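Local coordinates for protein-tyrosine-phosphatase (Chaetomium thermophilum var. thermophilum DSM 1495, PDB 5M43) that probably removes phosphate from tyrosine, serine and threonine residues of proteins as the phosphatase domain of Yvh1, a protein linked to ribosome assembly, at residues 124-128 and 141-145; 11-15 and 110-114; 61-67 and 156-162. All coordinates share one frame. Residue numbers count along the deposited sequence, not the author numbering.

Contact 1. Residues 124-128 and 141-145; sequences YRFGK and RALEW. With NO3 (nitrate ion), chain C.
Start with Phe-126, which gives up more surface than any other residue here. It sits in the type I turn from Tyr-124 to Gly-127, whose closing bond, Gly-127 N to Tyr-124 O, is a weak 3.4 Å. Gly-127 then has a positive phi of 110°, where a CB would jam against the carbonyl O of Phe-126. Segment 141-145 is helical, and the CA atoms come nearest, 5.8 Å, between Phe-126 and Arg-141. With chi1 in the m well, the Phe-126 ring lies against the helix: Ala-142 CB stands over its face, 3.9 Å from the centroid in a CH-pi contact, and its edge points at the face of Trp-145 in an offset edge-to-face pair, planes at 89° and centroids 5.8 Å apart.

Arg-125 takes the same indole. Its guanidinium lies flat on Trp-145 (chi1 t), planes at 15° and centres 4.0 Å apart, an off-centre cation-pi stack, while Arg-125 CD makes a CH-pi contact over the six-membered ring of Trp-145, 3.7 Å from its centroid. The indole NE1 is bonded to Lys-7 O. A weak hydrogen bond of 3.0 Å runs from Arg-141 NH1 to Arg-125 O. A nitrate, probably from the crystallisation liquor, accepts from Tyr-124 N (to O1, 2.9 Å) and Arg-125 N (to O3, 2.7 Å).

The turn belongs to the connection between two consecutive helices, folded back on the second, 135-147; Phe-126 also touches Leu-118 of the first, 109-121, and Ala-142 packs on Ile-115 and Leu-119.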
# COMPACT_ATOMS: atom_id res chain seq x y z
N TYR A 124 -16.99 4.15 -0.16
CA TYR A 124 -17.88 5.23 -0.58
C TYR A 124 -17.13 6.42 -1.16
O TYR A 124 -17.69 7.14 -2.00
CB TYR A 124 -18.74 5.68 0.58
CG TYR A 124 -19.72 4.63 1.00
CD1 TYR A 124 -20.89 4.43 0.30
CD2 TYR A 124 -19.45 3.80 2.08
CE1 TYR A 124 -21.78 3.46 0.67
CE2 TYR A 124 -20.34 2.83 2.48
CZ TYR A 124 -21.50 2.66 1.77
OH TYR A 124 -22.43 1.69 2.18
N ARG A 125 -15.90 6.65 -0.73
CA ARG A 125 -15.11 7.71 -1.33
C ARG A 125 -14.90 7.48 -2.82
O ARG A 125 -14.83 8.44 -3.60
CB ARG A 125 -13.77 7.84 -0.60
CG ARG A 125 -12.89 8.95 -1.12
CD ARG A 125 -11.49 8.80 -0.52
NE ARG A 125 -11.44 9.02 0.93
CZ ARG A 125 -10.37 8.73 1.68
NH1 ARG A 125 -9.26 8.18 1.12
NH2 ARG A 125 -10.43 8.96 2.99
N PHE A 126 -14.77 6.22 -3.24
CA PHE A 126 -14.45 5.88 -4.62
C PHE A 126 -15.65 5.38 -5.40
O PHE A 126 -15.49 4.81 -6.49
CB PHE A 126 -13.30 4.87 -4.64
CG PHE A 126 -12.13 5.35 -3.88
CD1 PHE A 126 -11.45 6.48 -4.31
CD2 PHE A 126 -11.74 4.74 -2.69
CE1 PHE A 126 -10.37 6.97 -3.62
CE2 PHE A 126 -10.64 5.22 -1.97
CZ PHE A 126 -9.97 6.37 -2.42
N GLY A 127 -16.86 5.59 -4.86
CA GLY A 127 -18.11 5.41 -5.59
C GLY A 127 -19.01 4.24 -5.21
O GLY A 127 -19.90 3.90 -6.01
N LYS A 128 -18.85 3.64 -4.03
CA LYS A 128 -19.57 2.41 -3.72
C LYS A 128 -21.08 2.46 -4.01
O LYS A 128 -21.69 1.39 -4.17
CB LYS A 128 -19.34 1.99 -2.26
CG LYS A 128 -20.13 0.74 -1.85
CD LYS A 128 -19.82 0.24 -0.44
CE LYS A 128 -21.02 -0.54 0.12
NZ LYS A 128 -20.66 -1.96 0.49
N ARG A 141 -10.35 6.35 -9.60
CA ARG A 141 -10.46 7.40 -8.60
C ARG A 141 -9.48 7.18 -7.46
O ARG A 141 -8.94 8.16 -6.91
CB ARG A 141 -11.91 7.48 -8.10
CG ARG A 141 -12.82 8.03 -9.20
CD ARG A 141 -14.30 7.82 -8.94
NE ARG A 141 -14.68 8.42 -7.67
CZ ARG A 141 -15.94 8.64 -7.31
NH1 ARG A 141 -16.21 9.19 -6.13
NH2 ARG A 141 -16.93 8.32 -8.14
N ALA A 142 -9.24 5.92 -7.06
CA ALA A 142 -8.26 5.66 -6.00
C ALA A 142 -6.85 5.95 -6.50
O ALA A 142 -6.03 6.51 -5.75
CB ALA A 142 -8.36 4.20 -5.51
N LEU A 143 -6.56 5.63 -7.76
CA LEU A 143 -5.26 5.98 -8.31
C LEU A 143 -5.06 7.50 -8.33
O LEU A 143 -3.97 7.99 -8.01
CB LEU A 143 -5.09 5.35 -9.72
CG LEU A 143 -3.91 5.89 -10.53
CD1 LEU A 143 -2.62 5.54 -9.82
CD2 LEU A 143 -3.89 5.21 -11.89
N GLU A 144 -6.07 8.26 -8.75
CA GLU A 144 -5.90 9.72 -8.77
C GLU A 144 -5.76 10.27 -7.36
O GLU A 144 -5.03 11.26 -7.13
CB GLU A 144 -7.08 10.39 -9.46
CG GLU A 144 -7.20 10.03 -10.91
CD GLU A 144 -5.92 10.36 -11.63
OE1 GLU A 144 -5.38 11.48 -11.43
OE2 GLU A 144 -5.43 9.51 -12.37
N TRP A 145 -6.40 9.62 -6.39
CA TRP A 145 -6.21 10.01 -4.99
C TRP A 145 -4.75 9.86 -4.57
O TRP A 145 -4.14 10.77 -3.98
CB TRP A 145 -7.14 9.15 -4.11
CG TRP A 145 -7.08 9.52 -2.62
CD1 TRP A 145 -6.19 9.08 -1.69
CD2 TRP A 145 -7.98 10.37 -1.96
NE1 TRP A 145 -6.51 9.61 -0.44
CE2 TRP A 145 -7.59 10.42 -0.59
CE3 TRP A 145 -9.08 11.11 -2.39
CZ2 TRP A 145 -8.29 11.17 0.38
CZ3 TRP A 145 -9.78 11.89 -1.39
CH2 TRP A 145 -9.38 11.89 -0.05
N NO3 C . -15.89 5.42 2.88
O1 NO3 C . -16.29 4.27 2.66
O2 NO3 C . -15.68 5.78 4.06
O3 NO3 C . -15.69 6.21 1.92

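Contact 2. Residues 11-15 and 110-114; sequences ELFVG and SVTAI
Strand 12-15 runs along one side of residues 110-114 of helix 109-121, the two short axes 8.9 Å apart at closest and nearly antiparallel, at 157°. The closest CA pair is Val-14 and Ser-110, 6.8 Å. Residues 12 and 14 direct CB at the helix, Phe-13 away from it.

Val-14, chi1 p, is the bump on the strand. It enters the hollow bounded by Ser-110, Val-111 and Ile-114, a single turn of helix: Val-14 CG2 is 3.5 Å from Ser-110 OG and 4.2 Å from Val-111 CG2, while Val-14 CB meets Ile-114 CD1 at a tight 3.4 Å. Ile-114 answers from the helix. Its m,t rotamer brings CD1 up to the strand backbone, 3.9 Å from Phe-13 O, so it fills the dip between Leu-12 and Val-14; Ile-114 CG2 stays 4.3 Å from Leu-12 CD2. The fit is mostly apolar; Ser-110 OG, though buried, finds no hydrogen-bonding partner in the model.

Phe-13 meets the ring of His-29. Leu-12 also reaches Ile-78 of helix 71-83, and Ser-110, Ala-113 and Ile-114 all touch Val-101 of strand 99-102, the parallel neighbour of 12-15 in the sheet. Ser-110 also touches Cys-103, by sequence the cysteine of the HCxxGxxR signature and so probably the nucleophile. A central helix laid on the sheet straight after the phosphate-binding loop is characteristic of the cysteine-dependent protein tyrosine phosphatase fold, to whose dual-specificity branch this domain belongs.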
# COMPACT_ATOMS: atom_id res chain seq x y z
N GLU A 11 -1.72 7.53 8.69
CA GLU A 11 -0.28 7.81 8.56
C GLU A 11 0.33 6.69 7.74
O GLU A 11 1.03 5.78 8.23
CB GLU A 11 0.39 7.95 9.92
CG GLU A 11 -0.14 9.16 10.79
CD GLU A 11 0.06 10.49 10.01
OE1 GLU A 11 -0.82 11.36 10.06
OE2 GLU A 11 1.06 10.65 9.33
N LEU A 12 0.13 6.81 6.44
CA LEU A 12 0.41 5.80 5.43
C LEU A 12 1.31 6.48 4.40
O LEU A 12 0.94 7.53 3.86
CB LEU A 12 -0.91 5.36 4.82
CG LEU A 12 -0.80 4.35 3.65
CD1 LEU A 12 -0.09 3.08 4.17
CD2 LEU A 12 -2.20 4.00 3.16
N PHE A 13 2.43 5.81 4.08
CA PHE A 13 3.45 6.38 3.20
C PHE A 13 3.75 5.42 2.07
O PHE A 13 3.59 4.20 2.21
CB PHE A 13 4.76 6.66 3.98
CG PHE A 13 4.63 7.82 4.94
CD1 PHE A 13 3.95 7.70 6.17
CD2 PHE A 13 5.19 9.06 4.61
CE1 PHE A 13 3.81 8.79 7.06
CE2 PHE A 13 5.04 10.17 5.51
CZ PHE A 13 4.36 10.03 6.68
N VAL A 14 4.26 5.97 0.97
CA VAL A 14 4.61 5.15 -0.21
C VAL A 14 5.93 5.68 -0.76
O VAL A 14 6.23 6.89 -0.72
CB VAL A 14 3.50 5.24 -1.27
CG1 VAL A 14 3.35 6.62 -1.83
CG2 VAL A 14 3.78 4.29 -2.47
N GLY A 15 6.71 4.77 -1.32
CA GLY A 15 7.97 5.17 -1.92
C GLY A 15 8.67 4.01 -2.57
O GLY A 15 8.12 2.92 -2.68
N SER A 110 3.90 -1.02 -5.07
CA SER A 110 3.47 -0.47 -3.78
C SER A 110 2.15 0.29 -3.93
O SER A 110 1.32 0.28 -3.02
CB SER A 110 4.56 0.48 -3.18
OG SER A 110 4.89 1.42 -4.17
N VAL A 111 1.99 1.00 -5.05
CA VAL A 111 0.79 1.78 -5.28
C VAL A 111 -0.41 0.85 -5.38
O VAL A 111 -1.51 1.20 -4.93
CB VAL A 111 0.97 2.65 -6.54
CG1 VAL A 111 -0.31 3.34 -7.01
CG2 VAL A 111 2.00 3.76 -6.25
N THR A 112 -0.23 -0.29 -6.06
CA THR A 112 -1.33 -1.26 -6.12
C THR A 112 -1.76 -1.71 -4.73
O THR A 112 -2.96 -1.81 -4.42
CB THR A 112 -0.90 -2.44 -6.99
OG1 THR A 112 -0.67 -1.99 -8.32
CG2 THR A 112 -2.02 -3.56 -6.96
N ALA A 113 -0.78 -1.99 -3.87
CA ALA A 113 -1.12 -2.37 -2.49
C ALA A 113 -1.87 -1.27 -1.76
O ALA A 113 -2.85 -1.56 -1.04
CB ALA A 113 0.17 -2.73 -1.74
N ILE A 114 -1.45 -0.01 -1.94
CA ILE A 114 -2.13 1.10 -1.25
C ILE A 114 -3.53 1.25 -1.79
O ILE A 114 -4.47 1.46 -1.02
CB ILE A 114 -1.31 2.38 -1.42
CG1 ILE A 114 -0.10 2.22 -0.48
CG2 ILE A 114 -2.22 3.64 -1.13
CD1 ILE A 114 0.77 3.38 -0.43

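Contact 3. Residues 61-67 and 156-162; sequences DMEDQDI and NDGFMRQ
Asn-156 does the most polar work here. From the N-cap of helix 157-168, with chi1 p, its OD1 accepts from Phe-159 N (3.0 Å) and, weakly, from Gly-158 N (2.9 Å), while ND2 donates to Asp-61 OD1 at 2.8 Å. Asp-61 OD1 also bonds Ser-108 OG, which in turn reaches Asn-156 N. Segment 61-67 is irregular, with a type I turn from Met-62 to Gln-65 closed by Gln-65 N to Met-62 O, 3.1 Å.

This loop follows strand 53-56; in dual-specificity phosphatases the corresponding loop carries the general-acid aspartate, a role that Asp-61, near a bound nitrate probably from the crystallisation liquor and touching Arg-109 of the signature motif, probably fills.

Backbones meet at Glu-63 and Gly-158, CA atoms 4.0 Å apart. Gly-158 CA makes a CA-H...O contact of 3.5 Å to Glu-63 O, and a CB there would clash with that oxygen. The Glu-63 carboxylate is served by waters: one donates to OE2 (2.7 Å) and accepts from Asp-157 N (2.9 Å), the other donates to OE1 (2.6 Å) and accepts from Arg-161 NH2 (2.9 Å). Gln-65 OE1 pairs with Asp-60 N and Asp-66 OD1 with Ile-69 N. Ile-67 CG2 touches Phe-159 CD1 at 3.6 Å, Ile-67 CD1 stands 4.2 Å from the centroid over the Phe-159 ring face, and the Gln-162 side chain packs against the backbone of Gln-65 to Ile-67.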
# COMPACT_ATOMS: atom_id res chain seq x y z
N ASP A 61 7.26 -6.38 -11.15
CA ASP A 61 6.34 -5.40 -11.71
C ASP A 61 6.09 -5.75 -13.17
O ASP A 61 6.61 -5.13 -14.11
CB ASP A 61 6.92 -3.99 -11.60
CG ASP A 61 5.99 -2.98 -12.18
OD1 ASP A 61 4.77 -3.24 -12.13
OD2 ASP A 61 6.44 -1.92 -12.62
N MET A 62 5.27 -6.78 -13.36
CA MET A 62 4.95 -7.27 -14.69
C MET A 62 3.47 -7.60 -14.72
O MET A 62 2.90 -7.97 -13.70
CB MET A 62 5.76 -8.51 -15.06
CG MET A 62 7.20 -8.10 -15.27
SD MET A 62 8.04 -9.46 -15.98
CE MET A 62 8.30 -10.44 -14.53
N GLU A 63 2.88 -7.46 -15.91
CA GLU A 63 1.42 -7.59 -16.05
C GLU A 63 0.90 -9.01 -15.78
O GLU A 63 -0.28 -9.16 -15.47
CB GLU A 63 1.00 -7.16 -17.46
CG GLU A 63 1.22 -5.69 -17.75
CD GLU A 63 1.01 -5.31 -19.21
OE1 GLU A 63 0.17 -5.98 -19.88
OE2 GLU A 63 1.67 -4.35 -19.68
N ASP A 64 1.77 -10.01 -15.85
CA ASP A 64 1.44 -11.42 -15.62
C ASP A 64 1.65 -11.84 -14.18
O ASP A 64 1.61 -13.05 -13.89
CB ASP A 64 2.38 -12.25 -16.48
CG ASP A 64 3.83 -11.81 -16.22
OD1 ASP A 64 4.27 -10.85 -16.89
OD2 ASP A 64 4.49 -12.33 -15.28
N GLN A 65 1.96 -10.91 -13.28
CA GLN A 65 2.27 -11.30 -11.94
C GLN A 65 0.95 -11.26 -11.20
O GLN A 65 0.19 -10.30 -11.36
CB GLN A 65 3.26 -10.32 -11.32
CG GLN A 65 4.65 -10.46 -12.02
CD GLN A 65 5.37 -11.63 -11.45
OE1 GLN A 65 5.75 -11.63 -10.26
NE2 GLN A 65 5.58 -12.65 -12.27
N ASP A 66 0.73 -12.22 -10.32
CA ASP A 66 -0.51 -12.30 -9.52
C ASP A 66 -0.30 -11.52 -8.24
O ASP A 66 0.47 -11.94 -7.37
CB ASP A 66 -0.82 -13.76 -9.24
CG ASP A 66 -2.12 -13.97 -8.52
OD1 ASP A 66 -2.76 -13.01 -8.06
OD2 ASP A 66 -2.46 -15.19 -8.39
N ILE A 67 -0.90 -10.32 -8.15
CA ILE A 67 -0.88 -9.56 -6.91
C ILE A 67 -2.23 -9.71 -6.20
O ILE A 67 -2.30 -9.54 -4.97
CB ILE A 67 -0.56 -8.09 -7.21
CG1 ILE A 67 -0.20 -7.31 -5.93
CG2 ILE A 67 -1.67 -7.46 -7.99
CD1 ILE A 67 0.61 -5.99 -6.33
N ASN A 156 0.93 -1.14 -13.34
CA ASN A 156 0.94 -1.72 -14.67
C ASN A 156 -0.46 -2.25 -15.02
O ASN A 156 -1.31 -2.39 -14.15
CB ASN A 156 2.05 -2.78 -14.77
CG ASN A 156 1.71 -4.13 -14.14
OD1 ASN A 156 0.66 -4.71 -14.40
ND2 ASN A 156 2.62 -4.65 -13.33
N ASP A 157 -0.70 -2.51 -16.33
CA ASP A 157 -2.05 -2.82 -16.83
C ASP A 157 -2.64 -4.06 -16.17
O ASP A 157 -3.85 -4.10 -15.91
CB ASP A 157 -2.04 -3.08 -18.36
CG ASP A 157 -1.81 -1.84 -19.21
OD1 ASP A 157 -1.61 -0.78 -18.64
OD2 ASP A 157 -1.75 -1.97 -20.48
N GLY A 158 -1.81 -5.05 -15.86
CA GLY A 158 -2.30 -6.26 -15.20
C GLY A 158 -2.71 -5.99 -13.76
O GLY A 158 -3.72 -6.54 -13.28
N PHE A 159 -1.91 -5.22 -13.04
CA PHE A 159 -2.30 -4.82 -11.71
C PHE A 159 -3.60 -4.02 -11.72
O PHE A 159 -4.42 -4.17 -10.81
CB PHE A 159 -1.18 -4.00 -11.06
CG PHE A 159 0.06 -4.78 -10.76
CD1 PHE A 159 0.07 -6.19 -10.83
CD2 PHE A 159 1.21 -4.13 -10.32
CE1 PHE A 159 1.22 -6.91 -10.57
CE2 PHE A 159 2.36 -4.81 -10.04
CZ PHE A 159 2.40 -6.20 -10.16
N MET A 160 -3.76 -3.13 -12.71
CA MET A 160 -5.02 -2.38 -12.79
C MET A 160 -6.20 -3.32 -12.95
O MET A 160 -7.22 -3.16 -12.27
CB MET A 160 -4.99 -1.37 -13.95
CG MET A 160 -3.95 -0.26 -13.67
SD MET A 160 -4.34 0.85 -12.32
CE MET A 160 -5.62 1.80 -13.10
N ARG A 161 -6.07 -4.32 -13.83
CA ARG A 161 -7.13 -5.32 -14.01
C ARG A 161 -7.41 -6.05 -12.70
O ARG A 161 -8.58 -6.32 -12.37
CB ARG A 161 -6.77 -6.34 -15.11
CG ARG A 161 -6.74 -5.68 -16.46
CD ARG A 161 -6.50 -6.69 -17.63
NE ARG A 161 -5.30 -7.53 -17.53
CZ ARG A 161 -4.15 -7.26 -18.19
NH1 ARG A 161 -3.10 -8.10 -18.10
NH2 ARG A 161 -4.03 -6.15 -18.92
N GLN A 162 -6.37 -6.43 -11.97
CA GLN A 162 -6.58 -7.19 -10.73
C GLN A 162 -7.21 -6.33 -9.66
O GLN A 162 -7.93 -6.86 -8.82
CB GLN A 162 -5.25 -7.77 -10.24
CG GLN A 162 -4.69 -8.79 -11.27
CD GLN A 162 -3.32 -9.33 -10.98
OE1 GLN A 162 -2.41 -9.22 -11.83
NE2 GLN A 162 -3.19 -10.03 -9.90
O HOH W 1 1.47 -2.14 -18.21
O HOH W 2 -2.16 -5.58 -21.01

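Overall arrangement
Contact 2 is the buried centre, about 3 Å from the middle of the chain, and mostly apolar, without hydrogen bonds between its segments; contacts 1 and 3 lie about 15 Å out and are only partly buried. Contact 1 relies on aromatic and guanidinium stacking, whereas contact 3 uses a helix cap, an Asn-Asp bond and water bridges. Helix 109-121 touches both: Thr-112 of contact 2 meets both Ile-67 and Phe-159 of contact 3, and Val-111 touches Leu-143 of contact 1. Leu-143 also packs on Met-160, tying together the successive helices 135-147 and 157-168. Along the chain, contacts 2 and 3 cross, while contact 1 falls within the span of contact 3.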